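Local atomic coordinates of protoporphyrinogen oxidase (Exiguobacterium sibiricum, PDB entry 3LOV), a protein that binds FAD and probably oxidises coproporphyrinogen III to coproporphyrin III with molecular oxygen in bacterial heme biosynthesis. Residues T111-F116 with L133-S138. Sequence-based numbering, arbitrary orientation.
Sequences TDLDLF and LLLHPS
Leu113 reaches from the start of the short helix 113-116 to two leucines in the last turn of helix 124-135. Its two methyls divide the work. Leu113 CD1 meets the branched end of Leu135 tip to tip, 3.6 Å from Leu135 CD1 and 3.8 Å from Leu135 CG. Leu113 CD2 lies 3.9 Å from Leu134 CD1, and these two side chains cross at a slant. Leu113 has CG anti to its carbonyl carbon (chi1 -64°), and this extends the fork toward both partners.

The inner side, at Leu134, is the more enclosed. Leu134 is buried and also touches Pro110. Phe202 of helix 201-207 touches all three leucines. The outer side, at Leu135, is exposed, although its methyl contact with Leu113 is the shorter one.

Asp112, just before Leu113, N-caps the short helix. Asp112 OD1 accepts a nearly straight hydrogen bond from Leu115 N (3.1 Å, 170°); the donor comes from above the carboxylate plane.

The contact joins the start of one helix to the end of the next, away from the FAD site. No hydrogen bond or salt bridge links the segments, so their direct association rests on apolar contact between leucine side chains.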
ATOM      1  N   THR A 111      12.775   0.022  23.473  1.00 25.50           N
ATOM      2  CA  THR A 111      14.236   0.036  23.580  1.00 26.40           C
ATOM      3  C   THR A 111      14.693   0.857  24.799  1.00 27.29           C
ATOM      4  O   THR A 111      15.845   0.717  25.235  1.00 27.06           O
ATOM      5  CB  THR A 111      14.866   0.573  22.301  1.00 25.79           C
ATOM      6  OG1 THR A 111      14.401   1.895  22.088  1.00 27.27           O
ATOM      7  CG2 THR A 111      14.489  -0.323  21.062  1.00 24.86           C
ATOM      8  N   ASP A 112      13.800   1.683  25.355  1.00 25.49           N
ATOM      9  CA  ASP A 112      14.064   2.435  26.608  1.00 26.96           C
ATOM     10  C   ASP A 112      12.916   2.219  27.590  1.00 28.57           C
ATOM     11  O   ASP A 112      11.861   2.891  27.521  1.00 28.69           O
ATOM     12  CB  ASP A 112      14.248   3.907  26.270  1.00 28.72           C
ATOM     13  CG  ASP A 112      14.401   4.795  27.495  1.00 31.71           C
ATOM     14  OD1 ASP A 112      13.933   4.454  28.606  1.00 27.38           O
ATOM     15  OD2 ASP A 112      14.988   5.879  27.303  1.00 37.55           O
ATOM     16  N   LEU A 113      13.118   1.281  28.506  1.00 26.83           N
ATOM     17  CA  LEU A 113      12.022   0.796  29.331  1.00 28.38           C
ATOM     18  C   LEU A 113      11.420   1.892  30.231  1.00 29.75           C
ATOM     19  O   LEU A 113      10.221   1.880  30.499  1.00 25.71           O
ATOM     20  CB  LEU A 113      12.468  -0.388  30.163  1.00 25.82           C
ATOM     21  CG  LEU A 113      12.875  -1.651  29.405  1.00 34.06           C
ATOM     22  CD1 LEU A 113      13.284  -2.715  30.388  1.00 36.38           C
ATOM     23  CD2 LEU A 113      11.736  -2.166  28.550  1.00 30.63           C
ATOM     24  N   ASP A 114      12.234   2.837  30.686  1.00 30.22           N
ATOM     25  CA  ASP A 114      11.730   3.877  31.574  1.00 33.00           C
ATOM     26  C   ASP A 114      10.752   4.787  30.815  1.00 33.83           C
ATOM     27  O   ASP A 114       9.695   5.145  31.314  1.00 38.21           O
ATOM     28  CB  ASP A 114      12.881   4.759  32.095  1.00 35.07           C
ATOM     29  CG  ASP A 114      13.707   4.105  33.214  1.00 36.76           C
ATOM     30  OD1 ASP A 114      13.429   2.987  33.698  1.00 29.33           O
ATOM     31  OD2 ASP A 114      14.663   4.757  33.630  1.00 37.65           O
ATOM     32  N   LEU A 115      11.143   5.189  29.621  1.00 33.44           N
ATOM     33  CA  LEU A 115      10.360   6.115  28.804  1.00 34.69           C
ATOM     34  C   LEU A 115       9.100   5.406  28.314  1.00 34.05           C
ATOM     35  O   LEU A 115       7.986   5.965  28.365  1.00 31.69           O
ATOM     36  CB  LEU A 115      11.181   6.560  27.602  1.00 37.48           C
ATOM     37  CG  LEU A 115      11.324   8.043  27.334  1.00 37.19           C
ATOM     38  CD1 LEU A 115      12.191   8.690  28.437  1.00 42.23           C
ATOM     39  CD2 LEU A 115      11.942   8.184  25.937  1.00 36.22           C
ATOM     40  N   PHE A 116       9.286   4.158  27.888  1.00 34.56           N
ATOM     41  CA  PHE A 116       8.190   3.346  27.383  1.00 36.21           C
ATOM     42  C   PHE A 116       7.100   3.107  28.409  1.00 37.09           C
ATOM     43  O   PHE A 116       5.909   3.140  28.074  1.00 39.22           O
ATOM     44  CB  PHE A 116       8.657   1.983  26.875  1.00 35.65           C
ATOM     45  CG  PHE A 116       7.541   1.172  26.335  1.00 37.59           C
ATOM     46  CD1 PHE A 116       7.002   1.484  25.078  1.00 39.95           C
ATOM     47  CD2 PHE A 116       6.969   0.160  27.097  1.00 29.91           C
ATOM     48  CE1 PHE A 116       5.914   0.764  24.576  1.00 44.31           C
ATOM     49  CE2 PHE A 116       5.885  -0.566  26.613  1.00 32.77           C
ATOM     50  CZ  PHE A 116       5.350  -0.265  25.356  1.00 39.63           C
ATOM     51  N   LEU A 133       9.912  -9.969  29.894  1.00 24.54           N
ATOM     52  CA  LEU A 133      10.158 -10.711  28.642  1.00 24.80           C
ATOM     53  C   LEU A 133      11.399 -10.136  27.908  1.00 22.63           C
ATOM     54  O   LEU A 133      12.238 -10.896  27.465  1.00 22.72           O
ATOM     55  CB  LEU A 133       8.909 -10.721  27.732  1.00 22.75           C
ATOM     56  CG  LEU A 133       7.672 -11.566  28.142  1.00 28.71           C
ATOM     57  CD1 LEU A 133       6.442 -11.222  27.295  1.00 24.28           C
ATOM     58  CD2 LEU A 133       7.949 -13.036  28.011  1.00 21.53           C
ATOM     59  N   LEU A 134      11.527  -8.799  27.847  1.00 20.47           N
ATOM     60  CA  LEU A 134      12.627  -8.163  27.120  1.00 22.22           C
ATOM     61  C   LEU A 134      13.997  -8.353  27.797  1.00 22.93           C
ATOM     62  O   LEU A 134      14.971  -8.724  27.108  1.00 20.68           O
ATOM     63  CB  LEU A 134      12.343  -6.685  26.840  1.00 19.98           C
ATOM     64  CG  LEU A 134      11.219  -6.378  25.822  1.00 24.28           C
ATOM     65  CD1 LEU A 134      10.935  -4.914  25.852  1.00 24.21           C
ATOM     66  CD2 LEU A 134      11.587  -6.819  24.381  1.00 18.78           C
ATOM     67  N   LEU A 135      14.052  -8.145  29.125  1.00 21.10           N
ATOM     68  CA  LEU A 135      15.303  -8.266  29.886  1.00 22.67           C
ATOM     69  C   LEU A 135      15.693  -9.668  30.250  1.00 21.81           C
ATOM     70  O   LEU A 135      16.883  -9.905  30.516  1.00 20.49           O
ATOM     71  CB  LEU A 135      15.256  -7.459  31.181  1.00 24.30           C
ATOM     72  CG  LEU A 135      15.194  -5.952  30.974  1.00 27.55           C
ATOM     73  CD1 LEU A 135      14.928  -5.288  32.321  1.00 28.80           C
ATOM     74  CD2 LEU A 135      16.475  -5.443  30.310  1.00 19.29           C
ATOM     75  N   HIS A 136      14.713 -10.582  30.274  1.00 20.18           N
ATOM     76  CA  HIS A 136      14.939 -11.965  30.690  1.00 22.09           C
ATOM     77  C   HIS A 136      14.343 -12.975  29.709  1.00 26.35           C
ATOM     78  O   HIS A 136      13.540 -13.876  30.098  1.00 26.88           O
ATOM     79  CB  HIS A 136      14.375 -12.200  32.110  1.00 22.08           C
ATOM     80  CG  HIS A 136      14.861 -11.209  33.113  1.00 23.59           C
ATOM     81  ND1 HIS A 136      16.060 -11.348  33.777  1.00 27.37           N
ATOM     82  CD2 HIS A 136      14.330 -10.042  33.538  1.00 26.11           C
ATOM     83  CE1 HIS A 136      16.226 -10.328  34.593  1.00 29.11           C
ATOM     84  NE2 HIS A 136      15.194  -9.516  34.465  1.00 25.79           N
ATOM     85  N   PRO A 137      14.737 -12.860  28.432  1.00 27.31           N
ATOM     86  CA  PRO A 137      14.145 -13.725  27.417  1.00 28.55           C
ATOM     87  C   PRO A 137      14.386 -15.210  27.728  1.00 29.42           C
ATOM     88  O   PRO A 137      15.445 -15.584  28.242  1.00 29.10           O
ATOM     89  CB  PRO A 137      14.876 -13.303  26.130  1.00 29.20           C
ATOM     90  CG  PRO A 137      16.211 -12.710  26.626  1.00 28.13           C
ATOM     91  CD  PRO A 137      15.792 -11.987  27.866  1.00 28.23           C
ATOM     92  N   SER A 138      13.393 -16.038  27.423  1.00 29.29           N
ATOM     93  CA  SER A 138      13.463 -17.462  27.667  1.00 27.21           C
ATOM     94  C   SER A 138      14.533 -18.098  26.815  1.00 27.33           C
ATOM     95  O   SER A 138      14.692 -17.778  25.623  1.00 22.88           O
ATOM     96  CB  SER A 138      12.113 -18.114  27.333  1.00 29.26           C
ATOM     97  OG  SER A 138      12.180 -19.514  27.484  1.00 31.38           O
TER